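Local coordinates for protein exopolygalacturonate lyase (Vibrio vulnificus, PDB 5A29) that probably cleaves pectate by beta-elimination, as a family 2 polysaccharide lyase that binds manganese, at residues E109-T114 with L165-P170; N125-W130 with E174-A179; M460-V465 with L486-A491. All coordinates share one frame; numbering follows the deposited sequence. Where two conformers were deposited one is given.

Contact 1: E109-T114 with L165-P170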
loop_
_atom_site.group_PDB
_atom_site.type_symbol
_atom_site.label_atom_id
_atom_site.label_comp_id
_atom_site.label_asym_id
_atom_site.label_seq_id
_atom_site.Cartn_x
_atom_site.Cartn_y
_atom_site.Cartn_z
ATOM N N GLU A 109 -0.744 25.040 3.374
ATOM C CA GLU A 109 -2.016 24.549 3.829
ATOM C C GLU A 109 -1.841 23.078 4.314
ATOM O O GLU A 109 -2.469 22.688 5.300
ATOM C CB GLU A 109 -3.059 24.602 2.686
ATOM C CG GLU A 109 -4.445 24.045 3.042
ATOM C CD GLU A 109 -5.135 24.820 4.177
ATOM O OE1 GLU A 109 -4.564 25.842 4.623
ATOM O OE2 GLU A 109 -6.223 24.406 4.655
ATOM N N ALA A 110 -1.004 22.297 3.630
ATOM C CA ALA A 110 -0.677 20.906 4.125
ATOM C C ALA A 110 -0.076 20.998 5.557
ATOM O O ALA A 110 -0.484 20.250 6.478
ATOM C CB ALA A 110 0.338 20.234 3.186
ATOM N N VAL A 111 0.836 21.966 5.740
ATOM C CA VAL A 111 1.408 22.213 7.093
ATOM C C VAL A 111 0.334 22.574 8.101
ATOM O O VAL A 111 0.211 21.940 9.171
ATOM C CB VAL A 111 2.536 23.246 7.073
ATOM C CG1 VAL A 111 3.009 23.602 8.524
ATOM C CG2 VAL A 111 3.698 22.754 6.248
ATOM N N ARG A 112 -0.540 23.518 7.734
ATOM C CA ARG A 112 -1.632 23.899 8.608
ATOM C C ARG A 112 -2.565 22.758 9.062
ATOM O O ARG A 112 -2.960 22.667 10.243
ATOM C CB ARG A 112 -2.461 25.055 7.954
ATOM C CG ARG A 112 -3.402 25.775 8.930
ATOM C CD ARG A 112 -4.053 27.024 8.298
ATOM N NE ARG A 112 -5.142 26.563 7.449
ATOM C CZ ARG A 112 -6.402 26.419 7.849
ATOM N NH1 ARG A 112 -6.767 26.797 9.055
ATOM N NH2 ARG A 112 -7.308 25.910 7.021
ATOM N N ILE A 113 -2.986 21.926 8.116
ATOM C CA ILE A 113 -3.817 20.752 8.428
ATOM C C ILE A 113 -3.041 19.802 9.384
ATOM O O ILE A 113 -3.589 19.248 10.365
ATOM C CB ILE A 113 -4.104 19.963 7.132
ATOM C CG1 ILE A 113 -5.055 20.810 6.228
ATOM C CG2 ILE A 113 -4.726 18.601 7.505
ATOM C CD1 ILE A 113 -5.097 20.402 4.758
ATOM N N THR A 114 -1.813 19.519 8.995
ATOM C CA THR A 114 -1.006 18.508 9.681
ATOM C C THR A 114 -0.710 18.977 11.113
ATOM O O THR A 114 -0.846 18.197 12.082
ATOM C CB THR A 114 0.252 18.209 8.884
ATOM O OG1 THR A 114 -0.171 17.634 7.608
ATOM C CG2 THR A 114 1.124 17.180 9.590
ATOM N N LEU A 165 5.637 14.693 7.657
ATOM C CA LEU A 165 5.140 14.748 9.043
ATOM C C LEU A 165 6.324 15.204 9.965
ATOM O O LEU A 165 6.121 15.994 10.919
ATOM C CB LEU A 165 4.620 13.369 9.544
ATOM C CG LEU A 165 3.451 12.750 8.750
ATOM C CD1 LEU A 165 3.146 11.324 9.208
ATOM C CD2 LEU A 165 2.181 13.614 8.754
ATOM N N TYR A 166 7.516 14.706 9.663
ATOM C CA TYR A 166 8.726 15.025 10.442
ATOM C C TYR A 166 9.030 16.540 10.296
ATOM O O TYR A 166 9.412 17.226 11.244
ATOM C CB TYR A 166 9.924 14.203 9.930
ATOM C CG TYR A 166 11.096 14.314 10.882
ATOM C CD1 TYR A 166 11.143 13.541 12.039
ATOM C CD2 TYR A 166 12.128 15.219 10.642
ATOM C CE1 TYR A 166 12.201 13.675 12.937
ATOM C CE2 TYR A 166 13.172 15.382 11.544
ATOM C CZ TYR A 166 13.178 14.621 12.703
ATOM O OH TYR A 166 14.237 14.749 13.590
ATOM N N HIS A 167 8.956 17.026 9.077
ATOM C CA HIS A 167 9.022 18.448 8.799
ATOM C C HIS A 167 8.051 19.283 9.626
ATOM O O HIS A 167 8.446 20.322 10.110
ATOM C CB HIS A 167 8.850 18.705 7.280
ATOM C CG HIS A 167 8.643 20.145 6.919
ATOM N ND1 HIS A 167 9.694 21.016 6.700
ATOM C CD2 HIS A 167 7.511 20.848 6.650
ATOM C CE1 HIS A 167 9.218 22.203 6.343
ATOM N NE2 HIS A 167 7.895 22.129 6.311
ATOM N N VAL A 168 6.806 18.857 9.805
ATOM C CA VAL A 168 5.826 19.645 10.540
ATOM C C VAL A 168 6.075 19.530 12.056
ATOM O O VAL A 168 6.080 20.547 12.742
ATOM C CB VAL A 168 4.387 19.277 10.176
ATOM C CG1 VAL A 168 3.374 19.983 11.074
ATOM C CG2 VAL A 168 4.096 19.586 8.704
ATOM N N ASP A 169 6.351 18.316 12.565
ATOM C CA ASP A 169 6.529 18.132 13.999
ATOM C C ASP A 169 7.458 16.950 14.303
ATOM O O ASP A 169 6.974 15.814 14.435
ATOM C CB ASP A 169 5.151 17.903 14.609
ATOM C CG ASP A 169 5.172 17.866 16.128
ATOM O OD1 ASP A 169 6.268 17.653 16.727
ATOM O OD2 ASP A 169 4.059 17.969 16.699
ATOM N N PRO A 170 8.781 17.187 14.317
ATOM C CA PRO A 170 9.740 16.073 14.388
ATOM C C PRO A 170 9.609 15.260 15.691
ATOM O O PRO A 170 9.767 14.055 15.680
ATOM C CB PRO A 170 11.101 16.757 14.311
ATOM C CG PRO A 170 10.838 18.243 14.521
ATOM C CD PRO A 170 9.438 18.493 14.101
#
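Val111 and Thr114 of helix 105-120 meet Val168 and Leu165 at the end of helix 162-168 in a small apolar helix-helix contact, with no hydrogen bond across it. The backbones come closest at Val111 CA and Val168 CA, 6.2 Å apart. Val168 points at the other helix and lies between two neighbours: its CG2 meets Val111 CG2 at 4.0 Å, the two side chains passing in opposite directions, while its CG1 lies 3.9 Å from Thr114 CG2. That Thr114 methyl does double duty, since Leu165 CD2 reaches it from the other flank at 3.8 Å, the two side chains crossing at about a right angle.

The chi1 of Thr114, -64°, sets this division of labour. It places OG1 beside the backbone N, where it bonds to Ala110 O over 2.9 Å, and leaves CG2 as the group offered to the partner helix. OG1 stands above the carbonyl plane of Ala110, and Thr114 N reaches the same oxygen from the opposite face. At the exposed margin the His167 ring turns an edge toward Val111 CG2, with NE2 4.2 Å away. Just past the end of helix 162-168, Asp169 is the N-cap of helix 170-184, its OD1 bonded to Ala172 N.

Charge is kept to a separate side of helix 105-120, where Arg112 grips Glu109 side-on through NE and NH2, and Glu109 OE2 also pairs with Arg48. Because Thr114 spends its hydroxyl within its helix, the buried centre is made by methyl groups, with the His167 ring edge at its margin, so pairing rests on shape and burial, not on directional bonds.

Contact 2: N125-W130 with E174-A179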
loop_
_atom_site.group_PDB
_atom_site.type_symbol
_atom_site.label_atom_id
_atom_site.label_comp_id
_atom_site.label_asym_id
_atom_site.label_seq_id
_atom_site.Cartn_x
_atom_site.Cartn_y
_atom_site.Cartn_z
ATOM N N ASN A 125 0.217 8.061 24.458
ATOM C CA ASN A 125 1.345 7.128 24.208
ATOM C C ASN A 125 2.107 7.386 22.904
ATOM O O ASN A 125 3.149 6.763 22.639
ATOM C CB ASN A 125 0.904 5.669 24.344
ATOM C CG ASN A 125 0.006 5.181 23.198
ATOM O OD1 ASN A 125 -0.383 5.956 22.294
ATOM N ND2 ASN A 125 -0.334 3.863 23.233
ATOM N N GLY A 126 1.611 8.354 22.124
ATOM C CA GLY A 126 2.304 8.794 20.900
ATOM C C GLY A 126 1.613 8.282 19.618
ATOM O O GLY A 126 1.945 8.747 18.539
ATOM N N LEU A 127 0.629 7.395 19.755
ATOM C CA LEU A 127 -0.139 6.871 18.598
ATOM C C LEU A 127 -1.158 7.914 18.098
ATOM O O LEU A 127 -1.931 8.481 18.884
ATOM C CB LEU A 127 -0.889 5.594 18.951
ATOM C CG LEU A 127 -0.022 4.321 19.201
ATOM C CD1 LEU A 127 -0.901 3.161 19.642
ATOM C CD2 LEU A 127 0.831 4.012 17.966
ATOM N N PHE A 128 -1.234 8.087 16.778
ATOM C CA PHE A 128 -2.265 8.951 16.206
ATOM C C PHE A 128 -3.614 8.313 16.329
ATOM O O PHE A 128 -3.804 7.072 16.076
ATOM C CB PHE A 128 -1.990 9.233 14.688
ATOM C CG PHE A 128 -0.705 9.943 14.411
ATOM C CD1 PHE A 128 0.091 10.449 15.435
ATOM C CD2 PHE A 128 -0.303 10.175 13.083
ATOM C CE1 PHE A 128 1.279 11.106 15.157
ATOM C CE2 PHE A 128 0.878 10.842 12.790
ATOM C CZ PHE A 128 1.677 11.323 13.836
ATOM N N TYR A 129 -4.638 9.161 16.467
ATOM C CA TYR A 129 -6.012 8.687 16.274
ATOM C C TYR A 129 -6.417 8.645 14.796
ATOM O O TYR A 129 -6.997 9.610 14.275
ATOM C CB TYR A 129 -7.034 9.537 17.037
ATOM C CG TYR A 129 -6.801 9.513 18.577
ATOM C CD1 TYR A 129 -6.868 8.306 19.278
ATOM C CD2 TYR A 129 -6.545 10.700 19.297
ATOM C CE1 TYR A 129 -6.658 8.266 20.671
ATOM C CE2 TYR A 129 -6.335 10.675 20.701
ATOM C CZ TYR A 129 -6.414 9.452 21.362
ATOM O OH TYR A 129 -6.243 9.360 22.725
ATOM N N TRP A 130 -6.221 7.497 14.161
ATOM C CA TRP A 130 -6.432 7.339 12.707
ATOM C C TRP A 130 -6.403 5.840 12.401
ATOM O O TRP A 130 -6.304 5.000 13.331
ATOM C CB TRP A 130 -5.342 8.109 11.910
ATOM C CG TRP A 130 -3.949 7.488 11.986
ATOM C CD1 TRP A 130 -3.553 6.408 12.770
ATOM C CD2 TRP A 130 -2.789 7.908 11.285
ATOM N NE1 TRP A 130 -2.227 6.112 12.517
ATOM C CE2 TRP A 130 -1.715 7.049 11.669
ATOM C CE3 TRP A 130 -2.537 8.921 10.349
ATOM C CZ2 TRP A 130 -0.444 7.168 11.137
ATOM C CZ3 TRP A 130 -1.250 9.063 9.855
ATOM C CH2 TRP A 130 -0.221 8.180 10.236
ATOM N N GLU A 174 8.894 11.303 15.579
ATOM C CA GLU A 174 9.743 10.333 16.347
ATOM C C GLU A 174 8.938 9.517 17.351
ATOM O O GLU A 174 9.029 8.275 17.376
ATOM C CB GLU A 174 10.880 11.034 17.097
ATOM C CG GLU A 174 11.773 10.088 17.903
ATOM C CD GLU A 174 12.680 10.818 18.869
ATOM O OE1 GLU A 174 12.959 11.993 18.585
ATOM O OE2 GLU A 174 13.089 10.239 19.902
ATOM N N ARG A 175 8.157 10.175 18.223
ATOM C CA ARG A 175 7.344 9.420 19.173
ATOM C C ARG A 175 6.345 8.464 18.506
ATOM O O ARG A 175 6.093 7.344 18.993
ATOM C CB ARG A 175 6.584 10.304 20.173
ATOM C CG ARG A 175 7.515 11.104 21.110
ATOM C CD ARG A 175 6.705 12.114 21.931
ATOM N NE ARG A 175 5.396 11.589 22.399
ATOM C CZ ARG A 175 5.194 10.864 23.494
ATOM N NH1 ARG A 175 6.213 10.549 24.292
ATOM N NH2 ARG A 175 3.964 10.476 23.803
ATOM N N TYR A 176 5.744 8.905 17.410
ATOM C CA TYR A 176 4.821 8.029 16.692
ATOM C C TYR A 176 5.496 6.703 16.239
ATOM O O TYR A 176 4.944 5.638 16.497
ATOM C CB TYR A 176 4.169 8.738 15.467
ATOM C CG TYR A 176 3.324 7.736 14.731
ATOM C CD1 TYR A 176 2.128 7.320 15.270
ATOM C CD2 TYR A 176 3.790 7.143 13.556
ATOM C CE1 TYR A 176 1.380 6.346 14.676
ATOM C CE2 TYR A 176 3.061 6.130 12.936
ATOM C CZ TYR A 176 1.879 5.742 13.510
ATOM O OH TYR A 176 1.117 4.806 12.908
ATOM N N ILE A 177 6.605 6.793 15.514
ATOM C CA ILE A 177 7.292 5.596 15.018
ATOM C C ILE A 177 7.674 4.647 16.183
ATOM O O ILE A 177 7.506 3.422 16.098
ATOM C CB ILE A 177 8.524 5.999 14.182
ATOM C CG1 ILE A 177 8.046 6.689 12.881
ATOM C CG2 ILE A 177 9.456 4.826 13.863
ATOM C CD1 ILE A 177 9.206 7.356 12.137
ATOM N N LYS A 178 8.205 5.221 17.275
ATOM C CA LYS A 178 8.555 4.409 18.483
ATOM C C LYS A 178 7.316 3.799 19.125
ATOM O O LYS A 178 7.327 2.635 19.501
ATOM C CB LYS A 178 9.348 5.305 19.483
ATOM C CG LYS A 178 10.746 5.633 18.963
ATOM C CD LYS A 178 11.484 6.512 20.029
ATOM C CE LYS A 178 12.906 6.791 19.581
ATOM N NZ LYS A 178 13.624 7.648 20.571
ATOM N N ALA A 179 6.201 4.528 19.119
ATOM C CA ALA A 179 4.951 4.032 19.694
ATOM C C ALA A 179 4.347 2.972 18.804
ATOM O O ALA A 179 3.754 2.012 19.291
ATOM C CB ALA A 179 3.934 5.167 19.904
#
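Tyr176 of helix 170-184 turns one side of its ring to Phe128 and Trp130, which rise from the loop between helix 105-120 and strand 135-137. The Phe128 and Tyr176 rings are inclined at 33°, centroids 4.4 Å apart, too oblique for a stack; Tyr176 CD1 stands over one Phe128 face, toward its rim. Trp130 makes an offset edge-to-face pair with the same tyrosine: the edge of its six-membered ring is directed at the tyrosine face, planes at 84° and centroids 5.5 Å apart. Trp130 CZ2 is 3.3 Å from Tyr176 OH, which lies near the indole plane at its edge. With chi1 at 71°, Trp130 CG occupies the crowded position between its backbone N and carbonyl carbon, and one indole face receives Phe128 CD2, closing the three-ring aromatic cluster. The tyrosine hydroxyl has its polar partner in His153 NE2, next in sequence to the manganese ligand Glu154.

The loop's turn is an Asx turn, with Leu127 N donating to Asn125 OD1 over 3.1 Å, while Asn125 ND2 holds Lys201 O. Gly126, with no side chain, lets the loop close on the helix: its CA is 5.0 Å from Tyr176 CA, and its O takes a CA-H contact from Tyr176 CA at 3.5 Å. Ala179 CB, directed at the loop, meets Asn125 O at 3.3 Å; this oxygen and Phe128 N are buried without a polar partner in the model. Leu127 CD2 packs against Ala179 CB and Tyr176 CE1, on the side of the ring away from Phe128 and Trp130. Farther out, Arg175, bent at chi3, brings NH2 obliquely beside the Asn125-Gly126 peptide and engages Tyr203 in a cation-pi contact.

Contact 3: M460-V465 with L486-A491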
loop_
_atom_site.group_PDB
_atom_site.type_symbol
_atom_site.label_atom_id
_atom_site.label_comp_id
_atom_site.label_asym_id
_atom_site.label_seq_id
_atom_site.Cartn_x
_atom_site.Cartn_y
_atom_site.Cartn_z
ATOM N N MET A 460 0.168 5.908 -29.131
ATOM C CA MET A 460 -0.301 7.220 -28.660
ATOM C C MET A 460 -1.838 7.323 -28.628
ATOM O O MET A 460 -2.365 8.355 -28.239
ATOM C CB MET A 460 0.230 8.347 -29.567
ATOM C CG MET A 460 1.715 8.302 -29.766
ATOM S SD MET A 460 2.534 8.533 -28.155
ATOM C CE MET A 460 4.262 8.158 -28.607
ATOM N N GLN A 461 -2.532 6.268 -29.037
ATOM C CA GLN A 461 -3.988 6.199 -28.930
ATOM C C GLN A 461 -4.432 5.219 -27.854
ATOM O O GLN A 461 -5.594 4.818 -27.841
ATOM C CB GLN A 461 -4.654 5.770 -30.286
ATOM C CG GLN A 461 -4.541 6.824 -31.403
ATOM C CD GLN A 461 -3.131 6.899 -31.979
ATOM O OE1 GLN A 461 -2.470 5.869 -32.174
ATOM N NE2 GLN A 461 -2.645 8.119 -32.226
ATOM N N LEU A 462 -3.542 4.806 -26.952
ATOM C CA LEU A 462 -3.914 3.781 -25.960
ATOM C C LEU A 462 -5.058 4.293 -25.159
ATOM O O LEU A 462 -4.932 5.359 -24.540
ATOM C CB LEU A 462 -2.715 3.532 -25.004
ATOM C CG LEU A 462 -2.966 2.488 -23.894
ATOM C CD1 LEU A 462 -3.321 1.099 -24.438
ATOM C CD2 LEU A 462 -1.681 2.431 -23.107
ATOM N N SER A 463 -6.178 3.586 -25.130
ATOM C CA SER A 463 -7.299 4.110 -24.382
ATOM C C SER A 463 -7.476 3.589 -22.959
ATOM O O SER A 463 -8.178 4.187 -22.190
ATOM C CB SER A 463 -8.619 3.901 -25.125
ATOM O OG SER A 463 -8.818 2.526 -25.227
ATOM N N SER A 464 -6.826 2.520 -22.546
ATOM C CA SER A 464 -7.009 2.176 -21.131
ATOM C C SER A 464 -5.763 2.674 -20.449
ATOM O O SER A 464 -4.650 2.187 -20.721
ATOM C CB SER A 464 -7.207 0.683 -20.905
ATOM O OG SER A 464 -6.480 -0.002 -21.900
ATOM N N VAL A 465 -5.942 3.719 -19.662
ATOM C CA VAL A 465 -4.820 4.344 -19.000
ATOM C C VAL A 465 -5.126 4.371 -17.536
ATOM O O VAL A 465 -6.307 4.346 -17.110
ATOM C CB VAL A 465 -4.525 5.782 -19.571
ATOM C CG1 VAL A 465 -4.091 5.648 -21.032
ATOM C CG2 VAL A 465 -5.743 6.667 -19.478
ATOM N N LEU A 486 7.604 10.726 -23.056
ATOM C CA LEU A 486 6.853 11.909 -22.569
ATOM C C LEU A 486 5.680 12.224 -23.485
ATOM O O LEU A 486 4.668 12.725 -23.004
ATOM C CB LEU A 486 7.757 13.142 -22.516
ATOM C CG LEU A 486 8.855 13.026 -21.462
ATOM C CD1 LEU A 486 9.572 14.373 -21.385
ATOM C CD2 LEU A 486 8.262 12.658 -20.123
ATOM N N GLU A 487 5.853 12.039 -24.784
ATOM C CA GLU A 487 4.703 12.118 -25.728
ATOM C C GLU A 487 3.580 11.157 -25.327
ATOM O O GLU A 487 2.389 11.498 -25.261
ATOM C CB GLU A 487 5.138 11.775 -27.154
ATOM C CG GLU A 487 4.017 11.959 -28.176
ATOM C CD GLU A 487 4.457 11.849 -29.646
ATOM O OE1 GLU A 487 5.662 11.623 -29.923
ATOM O OE2 GLU A 487 3.571 11.919 -30.537
ATOM N N PHE A 488 3.999 9.907 -25.091
ATOM C CA PHE A 488 3.089 8.851 -24.643
ATOM C C PHE A 488 2.402 9.203 -23.321
ATOM O O PHE A 488 1.167 9.053 -23.196
ATOM C CB PHE A 488 3.887 7.534 -24.516
ATOM C CG PHE A 488 3.076 6.375 -23.960
ATOM C CD1 PHE A 488 2.239 5.667 -24.781
ATOM C CD2 PHE A 488 3.265 5.971 -22.611
ATOM C CE1 PHE A 488 1.526 4.553 -24.316
ATOM C CE2 PHE A 488 2.538 4.874 -22.108
ATOM C CZ PHE A 488 1.678 4.161 -22.955
ATOM N N ALA A 489 3.176 9.693 -22.347
ATOM C CA ALA A 489 2.597 9.984 -21.052
ATOM C C ALA A 489 1.625 11.177 -21.164
ATOM O O ALA A 489 0.611 11.217 -20.493
ATOM C CB ALA A 489 3.694 10.338 -20.079
ATOM N N ARG A 490 1.985 12.182 -21.926
ATOM C CA ARG A 490 1.090 13.351 -22.100
ATOM C C ARG A 490 -0.264 12.916 -22.699
ATOM O O ARG A 490 -1.327 13.339 -22.191
ATOM C CB ARG A 490 1.730 14.386 -23.082
ATOM C CG ARG A 490 2.763 15.251 -22.406
ATOM C CD ARG A 490 3.504 16.044 -23.510
ATOM N NE ARG A 490 3.826 17.378 -23.080
ATOM C CZ ARG A 490 4.933 18.044 -23.444
ATOM N NH1 ARG A 490 5.851 17.476 -24.227
ATOM N NH2 ARG A 490 5.120 19.287 -23.012
ATOM N N ALA A 491 -0.236 12.085 -23.738
ATOM C CA ALA A 491 -1.468 11.621 -24.337
ATOM C C ALA A 491 -2.294 10.799 -23.333
ATOM O O ALA A 491 -3.529 10.957 -23.207
ATOM C CB ALA A 491 -1.155 10.774 -25.550
#
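Met460 and Leu462, in the loop that leads into the helical hairpin of helices 467-480 and 484-500, pack on the second helix of that pair. The two helices are joined by a short turn and run antiparallel: Phe488 touches Thr469 and Ala473, whereas Leu486, nearer the turn, touches Tyr477. Pairing of this kind is consistent with the alpha/alpha barrel known for polysaccharide lyase family 2.

Met460 carries much of the contact. Its chain bends at chi2 (-62°) so that the thioether lies along the helix surface, with SD 3.6 Å from Phe488 CA and 3.7 Å from Glu487 CG. The sulfur stays near the plane of the Phe488 ring, at its edge, so no ring face is engaged by it. Its terminal methyl reaches farther along, and CE sits 3.8 Å from Glu487 CD, the methionine crossing the extended glutamate chain at about a right angle. This is contact with the aliphatic stem and carboxylate carbon of an exposed residue, without a hydrogen bond.

Backbone takes part too: Met460 O faces Ala491 CB at 3.8 Å and has a weak hydrogen bond from Lys495 NZ. Deeper in, Trp445 touches both Leu462 and the Phe488 ring. The Leu462 branch that reaches Phe488 is CD2, which meets the far end of the ring obliquely, CZ at 3.8 Å and CE1 at 4.0 Å.

Overall arrangement
Contacts 1 and 2 are buried neighbours, their centres about 15 Å apart, on consecutive helices 162-168 and 170-184; Leu165 CD1 touches Phe128 CE2 at 4.3 Å. Their segments alternate along the chain. Contact 3 is partly buried and follows later in sequence, its centre about 42 Å from that of contact 2, on the opposite side of the chain's centre. No hydrogen bond crosses any of the three, yet their chemistry differs: methyl groups between two helices in contact 1, aromatic rings shared between a loop and a helix in contact 2, where the Trp130 side chain lies about 8 Å from that of the manganese ligand Glu154, and a thioether beside an exposed carboxylate in contact 3.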